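Local coordinates for protein 3-dehydroquinate dehydratase (Geobacillus kaustophilus, PDB 2YR1) that probably catalyses the cis-dehydration of 3-dehydroquinate to 3-dehydroshikimate, the third step of the chorismate pathway, through a Schiff base, at residues Arg216-Val230 against Gly238-Leu252. Sequence-based numbering, arbitrary orientation.
Sequences RLAGWLFGSAVTFAV and GQIPIDDVRTVLSIL
V230, following strand 226-228 in the chain, forms a single backbone bridge to the lead-in of helix 242-256: its N donates to I240 O (2.8 Å) and its O accepts from I242 N (3.0 Å), both nearly straight. A229 CB touches V245 CG2, and L217 lays CD2 against V245 CA (3.8 Å) while its CB and CD1 meet V248 CG1. Further along the helix, L249 CD2 and L252 CD2 converge on W220 NE1, whose weak hydrogen bond goes back to L217 O; L221 CD1 meets L252 CD2 tip to tip.

At the other end, R216, extended from CG to NE, turns its guanidinium (chi4 -75°) under Q239, CG sitting 3.8 Å above the centre of one face, with the amide plane at 90° to it. NH2 bonds to P237 O, while Q239 OE1 takes S235 N; water 1 bridges NH2 and, weakly, Q239 NE2. With an alanine in place of R216, P237 O is likely to lose that donor and Q239 CG the flat group beneath it. In this (beta/alpha)8 barrel, R216 and Q239 are predicted to bind 3-dehydroquinate; backbone bonds and apolar packing join helices 213-218 and 242-256 and strand 226-228, consistent with keeping the two together.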
ATOM      1  N   ARG A 216      -5.877   1.247  -4.732  1.00 13.24           N
ATOM      2  CA  ARG A 216      -6.442   0.288  -5.671  1.00 17.45           C
ATOM      3  C   ARG A 216      -5.707  -1.050  -5.576  1.00 16.28           C
ATOM      4  O   ARG A 216      -6.234  -2.094  -5.957  1.00 21.17           O
ATOM      5  CB  ARG A 216      -6.340   0.837  -7.115  1.00 15.01           C
ATOM      6  CG  ARG A 216      -7.024   2.178  -7.314  1.00 14.43           C
ATOM      7  CD  ARG A 216      -6.996   2.612  -8.787  1.00 22.91           C
ATOM      8  NE  ARG A 216      -7.717   3.854  -9.045  1.00 14.12           N
ATOM      9  CZ  ARG A 216      -9.043   3.967  -9.087  1.00 27.45           C
ATOM     10  NH1 ARG A 216      -9.815   2.912  -8.881  1.00 26.85           N
ATOM     11  NH2 ARG A 216      -9.607   5.139  -9.357  1.00 26.36           N
ATOM     12  N   LEU A 217      -4.491  -1.025  -5.048  1.00 16.68           N
ATOM     13  CA  LEU A 217      -3.699  -2.242  -4.947  1.00 19.71           C
ATOM     14  C   LEU A 217      -3.689  -2.838  -3.542  1.00 19.39           C
ATOM     15  O   LEU A 217      -3.434  -4.029  -3.385  1.00 23.08           O
ATOM     16  CB  LEU A 217      -2.250  -1.955  -5.370  1.00 18.37           C
ATOM     17  CG  LEU A 217      -1.964  -1.370  -6.763  1.00 18.43           C
ATOM     18  CD1 LEU A 217      -0.518  -0.938  -6.850  1.00 18.43           C
ATOM     19  CD2 LEU A 217      -2.279  -2.400  -7.848  1.00 12.74           C
ATOM     20  N   ALA A 218      -3.959  -2.013  -2.530  1.00 19.11           N
ATOM     21  CA  ALA A 218      -3.913  -2.477  -1.146  1.00 16.98           C
ATOM     22  C   ALA A 218      -5.143  -2.178  -0.304  1.00 15.14           C
ATOM     23  O   ALA A 218      -5.171  -2.492   0.877  1.00 15.84           O
ATOM     24  CB  ALA A 218      -2.679  -1.886  -0.460  1.00 18.86           C
ATOM     25  N   GLY A 219      -6.157  -1.568  -0.895  1.00 13.14           N
ATOM     26  CA  GLY A 219      -7.344  -1.263  -0.123  1.00 15.39           C
ATOM     27  C   GLY A 219      -8.004  -2.499   0.460  1.00 13.63           C
ATOM     28  O   GLY A 219      -8.617  -2.427   1.526  1.00 12.54           O
ATOM     29  N   TRP A 220      -7.874  -3.634  -0.223  1.00 13.73           N
ATOM     30  CA  TRP A 220      -8.472  -4.874   0.261  1.00 16.65           C
ATOM     31  C   TRP A 220      -7.953  -5.284   1.629  1.00 16.78           C
ATOM     32  O   TRP A 220      -8.602  -6.056   2.325  1.00 13.48           O
ATOM     33  CB  TRP A 220      -8.248  -6.016  -0.745  1.00 15.47           C
ATOM     34  CG  TRP A 220      -6.811  -6.340  -1.002  1.00 23.66           C
ATOM     35  CD1 TRP A 220      -5.949  -5.666  -1.825  1.00 18.46           C
ATOM     36  CD2 TRP A 220      -6.050  -7.385  -0.389  1.00 19.15           C
ATOM     37  NE1 TRP A 220      -4.699  -6.227  -1.757  1.00 27.62           N
ATOM     38  CE2 TRP A 220      -4.731  -7.284  -0.884  1.00 24.78           C
ATOM     39  CE3 TRP A 220      -6.355  -8.397   0.530  1.00 24.67           C
ATOM     40  CZ2 TRP A 220      -3.711  -8.161  -0.491  1.00 29.37           C
ATOM     41  CZ3 TRP A 220      -5.343  -9.274   0.920  1.00 29.17           C
ATOM     42  CH2 TRP A 220      -4.030  -9.145   0.406  1.00 24.17           C
ATOM     43  N   LEU A 221      -6.786  -4.766   2.021  1.00 16.59           N
ATOM     44  CA  LEU A 221      -6.198  -5.088   3.331  1.00 16.86           C
ATOM     45  C   LEU A 221      -6.943  -4.346   4.456  1.00 15.72           C
ATOM     46  O   LEU A 221      -6.801  -4.660   5.644  1.00 15.67           O
ATOM     47  CB  LEU A 221      -4.709  -4.674   3.353  1.00 16.66           C
ATOM     48  CG  LEU A 221      -3.751  -5.532   2.502  1.00 22.87           C
ATOM     49  CD1 LEU A 221      -2.424  -4.793   2.299  1.00 25.73           C
ATOM     50  CD2 LEU A 221      -3.503  -6.871   3.173  1.00 18.99           C
ATOM     51  N   PHE A 222      -7.726  -3.350   4.067  1.00 10.71           N
ATOM     52  CA  PHE A 222      -8.461  -2.520   5.018  1.00  7.71           C
ATOM     53  C   PHE A 222      -9.958  -2.631   4.843  1.00  9.15           C
ATOM     54  O   PHE A 222     -10.713  -1.892   5.465  1.00 18.09           O
ATOM     55  CB  PHE A 222      -8.010  -1.057   4.878  1.00 14.20           C
ATOM     56  CG  PHE A 222      -6.537  -0.881   5.081  1.00 17.85           C
ATOM     57  CD1 PHE A 222      -5.996  -0.915   6.368  1.00 17.82           C
ATOM     58  CD2 PHE A 222      -5.678  -0.797   3.990  1.00 11.58           C
ATOM     59  CE1 PHE A 222      -4.612  -0.879   6.561  1.00 17.59           C
ATOM     60  CE2 PHE A 222      -4.299  -0.763   4.163  1.00 15.90           C
ATOM     61  CZ  PHE A 222      -3.755  -0.808   5.454  1.00 15.49           C
ATOM     62  N   GLY A 223     -10.387  -3.570   4.008  1.00 11.98           N
ATOM     63  CA  GLY A 223     -11.810  -3.790   3.826  1.00 15.57           C
ATOM     64  C   GLY A 223     -12.429  -3.472   2.481  1.00 16.67           C
ATOM     65  O   GLY A 223     -13.652  -3.612   2.330  1.00 14.91           O
ATOM     66  N   SER A 224     -11.635  -3.047   1.500  1.00 12.48           N
ATOM     67  CA  SER A 224     -12.241  -2.745   0.203  1.00 11.43           C
ATOM     68  C   SER A 224     -12.268  -4.038  -0.596  1.00 15.24           C
ATOM     69  O   SER A 224     -11.216  -4.592  -0.959  1.00 18.64           O
ATOM     70  CB  SER A 224     -11.457  -1.656  -0.544  1.00 11.47           C
ATOM     71  OG  SER A 224     -12.200  -1.188  -1.668  1.00  9.27           O
ATOM     72  N   ALA A 225     -13.482  -4.504  -0.881  1.00 15.17           N
ATOM     73  CA  ALA A 225     -13.688  -5.766  -1.585  1.00 13.39           C
ATOM     74  C   ALA A 225     -13.527  -5.777  -3.084  1.00 19.43           C
ATOM     75  O   ALA A 225     -13.363  -6.853  -3.682  1.00 16.77           O
ATOM     76  CB  ALA A 225     -15.058  -6.315  -1.236  1.00 10.30           C
ATOM     77  N   VAL A 226     -13.584  -4.601  -3.695  1.00 15.77           N
ATOM     78  CA  VAL A 226     -13.482  -4.503  -5.139  1.00 17.07           C
ATOM     79  C   VAL A 226     -12.521  -3.392  -5.535  1.00 15.73           C
ATOM     80  O   VAL A 226     -12.499  -2.356  -4.888  1.00 19.31           O
ATOM     81  CB  VAL A 226     -14.832  -4.139  -5.760  1.00 19.52           C
ATOM     82  CG1 VAL A 226     -14.693  -4.074  -7.271  1.00 24.23           C
ATOM     83  CG2 VAL A 226     -15.891  -5.126  -5.337  1.00 20.05           C
ATOM     84  N   THR A 227     -11.715  -3.616  -6.568  1.00 14.75           N
ATOM     85  CA  THR A 227     -10.805  -2.567  -7.051  1.00 16.79           C
ATOM     86  C   THR A 227     -11.075  -2.432  -8.557  1.00 19.26           C
ATOM     87  O   THR A 227     -11.278  -3.436  -9.247  1.00 19.06           O
ATOM     88  CB  THR A 227      -9.305  -2.908  -6.808  1.00 22.57           C
ATOM     89  OG1 THR A 227      -8.484  -1.809  -7.239  1.00 23.39           O
ATOM     90  CG2 THR A 227      -8.892  -4.152  -7.605  1.00 24.76           C
ATOM     91  N   PHE A 228     -11.118  -1.195  -9.050  1.00 18.55           N
ATOM     92  CA  PHE A 228     -11.375  -0.946 -10.458  1.00 23.14           C
ATOM     93  C   PHE A 228     -10.073  -0.776 -11.250  1.00 27.93           C
ATOM     94  O   PHE A 228      -9.237   0.070 -10.913  1.00 26.68           O
ATOM     95  CB  PHE A 228     -12.254   0.296 -10.636  1.00 21.69           C
ATOM     96  CG  PHE A 228     -13.688   0.117 -10.172  1.00 26.85           C
ATOM     97  CD1 PHE A 228     -14.708   0.855 -10.763  1.00 35.13           C
ATOM     98  CD2 PHE A 228     -14.017  -0.769  -9.150  1.00 36.10           C
ATOM     99  CE1 PHE A 228     -16.035   0.709 -10.345  1.00 36.39           C
ATOM    100  CE2 PHE A 228     -15.344  -0.922  -8.720  1.00 35.01           C
ATOM    101  CZ  PHE A 228     -16.350  -0.184  -9.320  1.00 34.77           C
ATOM    102  N   ALA A 229      -9.915  -1.581 -12.302  1.00 23.52           N
ATOM    103  CA  ALA A 229      -8.709  -1.530 -13.142  1.00 24.03           C
ATOM    104  C   ALA A 229      -9.070  -1.309 -14.607  1.00 27.30           C
ATOM    105  O   ALA A 229     -10.242  -1.427 -14.996  1.00 27.11           O
ATOM    106  CB  ALA A 229      -7.937  -2.816 -13.000  1.00 22.80           C
ATOM    107  N   VAL A 230      -8.075  -0.996 -15.428  1.00 28.53           N
ATOM    108  CA  VAL A 230      -8.344  -0.778 -16.847  1.00 26.21           C
ATOM    109  C   VAL A 230      -8.282  -2.082 -17.628  1.00 27.60           C
ATOM    110  O   VAL A 230      -7.278  -2.797 -17.588  1.00 25.67           O
ATOM    111  CB  VAL A 230      -7.342   0.206 -17.479  1.00 28.87           C
ATOM    112  CG1 VAL A 230      -7.617   0.331 -19.001  1.00 27.07           C
ATOM    113  CG2 VAL A 230      -7.449   1.559 -16.807  1.00 22.36           C
ATOM    114  N   GLY A 238      -6.691   7.491 -12.255  1.00 32.27           N
ATOM    115  CA  GLY A 238      -5.884   6.593 -11.444  1.00 32.15           C
ATOM    116  C   GLY A 238      -6.066   5.096 -11.610  1.00 31.83           C
ATOM    117  O   GLY A 238      -5.402   4.327 -10.923  1.00 27.57           O
ATOM    118  N   GLN A 239      -6.949   4.663 -12.503  1.00 32.19           N
ATOM    119  CA  GLN A 239      -7.139   3.232 -12.700  1.00 29.41           C
ATOM    120  C   GLN A 239      -5.891   2.665 -13.397  1.00 30.33           C
ATOM    121  O   GLN A 239      -5.381   3.242 -14.352  1.00 27.41           O
ATOM    122  CB  GLN A 239      -8.410   2.960 -13.529  1.00 29.13           C
ATOM    123  CG  GLN A 239      -9.716   3.484 -12.886  1.00 27.32           C
ATOM    124  CD  GLN A 239     -10.965   3.117 -13.680  1.00 32.09           C
ATOM    125  OE1 GLN A 239     -10.896   2.873 -14.890  1.00 33.88           O
ATOM    126  NE2 GLN A 239     -12.119   3.098 -13.007  1.00 27.36           N
ATOM    127  N   ILE A 240      -5.424   1.525 -12.898  1.00 27.26           N
ATOM    128  CA  ILE A 240      -4.230   0.829 -13.374  1.00 23.93           C
ATOM    129  C   ILE A 240      -4.587  -0.363 -14.247  1.00 24.92           C
ATOM    130  O   ILE A 240      -5.621  -0.996 -14.041  1.00 20.67           O
ATOM    131  CB  ILE A 240      -3.408   0.302 -12.161  1.00 27.04           C
ATOM    132  CG1 ILE A 240      -2.879   1.475 -11.353  1.00 32.84           C
ATOM    133  CG2 ILE A 240      -2.275  -0.606 -12.596  1.00 25.41           C
ATOM    134  CD1 ILE A 240      -3.934   2.212 -10.639  1.00 28.00           C
ATOM    135  N   PRO A 241      -3.736  -0.678 -15.240  1.00 23.97           N
ATOM    136  CA  PRO A 241      -3.988  -1.816 -16.123  1.00 23.88           C
ATOM    137  C   PRO A 241      -4.142  -3.108 -15.328  1.00 23.69           C
ATOM    138  O   PRO A 241      -3.334  -3.442 -14.447  1.00 24.81           O
ATOM    139  CB  PRO A 241      -2.761  -1.824 -17.031  1.00 28.86           C
ATOM    140  CG  PRO A 241      -2.487  -0.358 -17.191  1.00 30.38           C
ATOM    141  CD  PRO A 241      -2.635   0.151 -15.766  1.00 26.95           C
ATOM    142  N   ILE A 242      -5.192  -3.840 -15.653  1.00 19.88           N
ATOM    143  CA  ILE A 242      -5.505  -5.070 -14.969  1.00 15.69           C
ATOM    144  C   ILE A 242      -4.329  -6.031 -14.748  1.00 23.74           C
ATOM    145  O   ILE A 242      -4.240  -6.678 -13.691  1.00 18.73           O
ATOM    146  CB  ILE A 242      -6.639  -5.776 -15.705  1.00 21.35           C
ATOM    147  CG1 ILE A 242      -7.081  -7.009 -14.920  1.00 24.43           C
ATOM    148  CG2 ILE A 242      -6.193  -6.130 -17.109  1.00 24.09           C
ATOM    149  CD1 ILE A 242      -8.390  -7.580 -15.419  1.00 37.81           C
ATOM    150  N   ASP A 243      -3.428  -6.117 -15.723  1.00 21.50           N
ATOM    151  CA  ASP A 243      -2.270  -7.005 -15.610  1.00 28.72           C
ATOM    152  C   ASP A 243      -1.323  -6.576 -14.487  1.00 23.49           C
ATOM    153  O   ASP A 243      -0.773  -7.411 -13.764  1.00 22.60           O
ATOM    154  CB  ASP A 243      -1.508  -7.050 -16.944  1.00 32.34           C
ATOM    155  CG  ASP A 243      -2.246  -7.848 -18.008  1.00 44.41           C
ATOM    156  OD1 ASP A 243      -2.915  -8.849 -17.648  1.00 46.79           O
ATOM    157  OD2 ASP A 243      -2.149  -7.485 -19.202  1.00 48.39           O
ATOM    158  N   ASP A 244      -1.127  -5.270 -14.342  1.00 27.34           N
ATOM    159  CA  ASP A 244      -0.254  -4.770 -13.288  1.00 25.22           C
ATOM    160  C   ASP A 244      -0.929  -4.915 -11.921  1.00 21.25           C
ATOM    161  O   ASP A 244      -0.268  -5.170 -10.919  1.00 18.83           O
ATOM    162  CB  ASP A 244       0.149  -3.321 -13.579  1.00 26.32           C
ATOM    163  CG  ASP A 244       0.992  -3.196 -14.859  1.00 30.68           C
ATOM    164  OD1 ASP A 244       1.950  -3.969 -15.022  1.00 27.78           O
ATOM    165  OD2 ASP A 244       0.700  -2.328 -15.702  1.00 37.37           O
ATOM    166  N   VAL A 245      -2.248  -4.771 -11.876  1.00 26.09           N
ATOM    167  CA  VAL A 245      -2.967  -4.938 -10.616  1.00 20.85           C
ATOM    168  C   VAL A 245      -2.790  -6.377 -10.123  1.00 25.59           C
ATOM    169  O   VAL A 245      -2.482  -6.607  -8.948  1.00 21.19           O
ATOM    170  CB  VAL A 245      -4.463  -4.621 -10.785  1.00 19.17           C
ATOM    171  CG1 VAL A 245      -5.214  -4.955  -9.522  1.00 16.66           C
ATOM    172  CG2 VAL A 245      -4.635  -3.131 -11.078  1.00 17.62           C
ATOM    173  N   ARG A 246      -2.970  -7.341 -11.032  1.00 25.85           N
ATOM    174  CA  ARG A 246      -2.816  -8.771 -10.720  1.00 28.86           C
ATOM    175  C   ARG A 246      -1.405  -9.076 -10.202  1.00 22.39           C
ATOM    176  O   ARG A 246      -1.231  -9.818  -9.239  1.00 21.74           O
ATOM    177  CB  ARG A 246      -3.063  -9.637 -11.973  1.00 26.88           C
ATOM    178  CG  ARG A 246      -4.478  -9.595 -12.535  1.00 39.20           C
ATOM    179  CD  ARG A 246      -4.538 -10.384 -13.847  1.00 44.07           C
ATOM    180  NE  ARG A 246      -5.870 -10.440 -14.447  1.00 48.08           N
ATOM    181  CZ  ARG A 246      -6.939 -10.921 -13.823  1.00 50.49           C
ATOM    182  NH1 ARG A 246      -6.825 -11.377 -12.576  1.00 44.73           N
ATOM    183  NH2 ARG A 246      -8.112 -10.967 -14.446  1.00 44.77           N
ATOM    184  N   THR A 247      -0.405  -8.508 -10.858  1.00 22.36           N
ATOM    185  CA  THR A 247       0.990  -8.712 -10.460  1.00 24.93           C
ATOM    186  C   THR A 247       1.179  -8.356  -8.984  1.00 23.75           C
ATOM    187  O   THR A 247       1.681  -9.158  -8.188  1.00 25.27           O
ATOM    188  CB  THR A 247       1.937  -7.819 -11.304  1.00 20.77           C
ATOM    189  OG1 THR A 247       1.878  -8.227 -12.674  1.00 31.50           O
ATOM    190  CG2 THR A 247       3.376  -7.913 -10.806  1.00 22.79           C
ATOM    191  N   VAL A 248       0.775  -7.142  -8.624  1.00 18.42           N
ATOM    192  CA  VAL A 248       0.925  -6.663  -7.244  1.00 22.26           C
ATOM    193  C   VAL A 248       0.079  -7.443  -6.247  1.00 21.22           C
ATOM    194  O   VAL A 248       0.541  -7.794  -5.145  1.00 22.45           O
ATOM    195  CB  VAL A 248       0.583  -5.144  -7.168  1.00 13.70           C
ATOM    196  CG1 VAL A 248       0.633  -4.657  -5.753  1.00 14.60           C
ATOM    197  CG2 VAL A 248       1.577  -4.358  -8.042  1.00 19.00           C
ATOM    198  N   LEU A 249      -1.166  -7.722  -6.618  1.00 22.13           N
ATOM    199  CA  LEU A 249      -2.038  -8.451  -5.709  1.00 22.63           C
ATOM    200  C   LEU A 249      -1.455  -9.790  -5.338  1.00 18.59           C
ATOM    201  O   LEU A 249      -1.526 -10.189  -4.183  1.00 23.74           O
ATOM    202  CB  LEU A 249      -3.419  -8.676  -6.323  1.00 22.98           C
ATOM    203  CG  LEU A 249      -4.296  -7.438  -6.501  1.00 25.89           C
ATOM    204  CD1 LEU A 249      -5.651  -7.866  -7.085  1.00 25.99           C
ATOM    205  CD2 LEU A 249      -4.480  -6.746  -5.151  1.00 27.23           C
ATOM    206  N   SER A 250      -0.899 -10.493  -6.320  1.00 23.46           N
ATOM    207  CA  SER A 250      -0.332 -11.809  -6.072  1.00 26.94           C
ATOM    208  C   SER A 250       0.842 -11.726  -5.096  1.00 24.36           C
ATOM    209  O   SER A 250       0.936 -12.514  -4.158  1.00 21.15           O
ATOM    210  CB  SER A 250       0.098 -12.450  -7.388  1.00 35.08           C
ATOM    211  OG  SER A 250      -1.037 -12.650  -8.222  1.00 47.64           O
ATOM    212  N   ILE A 251       1.712 -10.750  -5.304  1.00 19.92           N
ATOM    213  CA  ILE A 251       2.858 -10.571  -4.423  1.00 24.76           C
ATOM    214  C   ILE A 251       2.361 -10.152  -3.041  1.00 22.76           C
ATOM    215  O   ILE A 251       2.701 -10.758  -2.035  1.00 23.66           O
ATOM    216  CB  ILE A 251       3.794  -9.504  -4.993  1.00 23.14           C
ATOM    217  CG1 ILE A 251       4.397 -10.037  -6.295  1.00 24.79           C
ATOM    218  CG2 ILE A 251       4.863  -9.130  -3.961  1.00 26.47           C
ATOM    219  CD1 ILE A 251       5.123  -9.011  -7.104  1.00 29.51           C
ATOM    220  N   LEU A 252       1.521  -9.131  -3.007  1.00 22.63           N
ATOM    221  CA  LEU A 252       0.990  -8.650  -1.746  1.00 24.14           C
ATOM    222  C   LEU A 252       0.281  -9.778  -1.004  1.00 26.60           C
ATOM    223  O   LEU A 252       0.416  -9.896   0.204  1.00 23.12           O
ATOM    224  CB  LEU A 252       0.025  -7.487  -2.001  1.00 22.27           C
ATOM    225  CG  LEU A 252      -0.320  -6.558  -0.840  1.00 25.78           C
ATOM    226  CD1 LEU A 252       0.966  -6.042  -0.165  1.00 17.62           C
ATOM    227  CD2 LEU A 252      -1.166  -5.398  -1.384  1.00 17.35           C
TER
HETATM  228  O   HOH W   1     -12.710   4.191  -9.787  1.00 17.20           O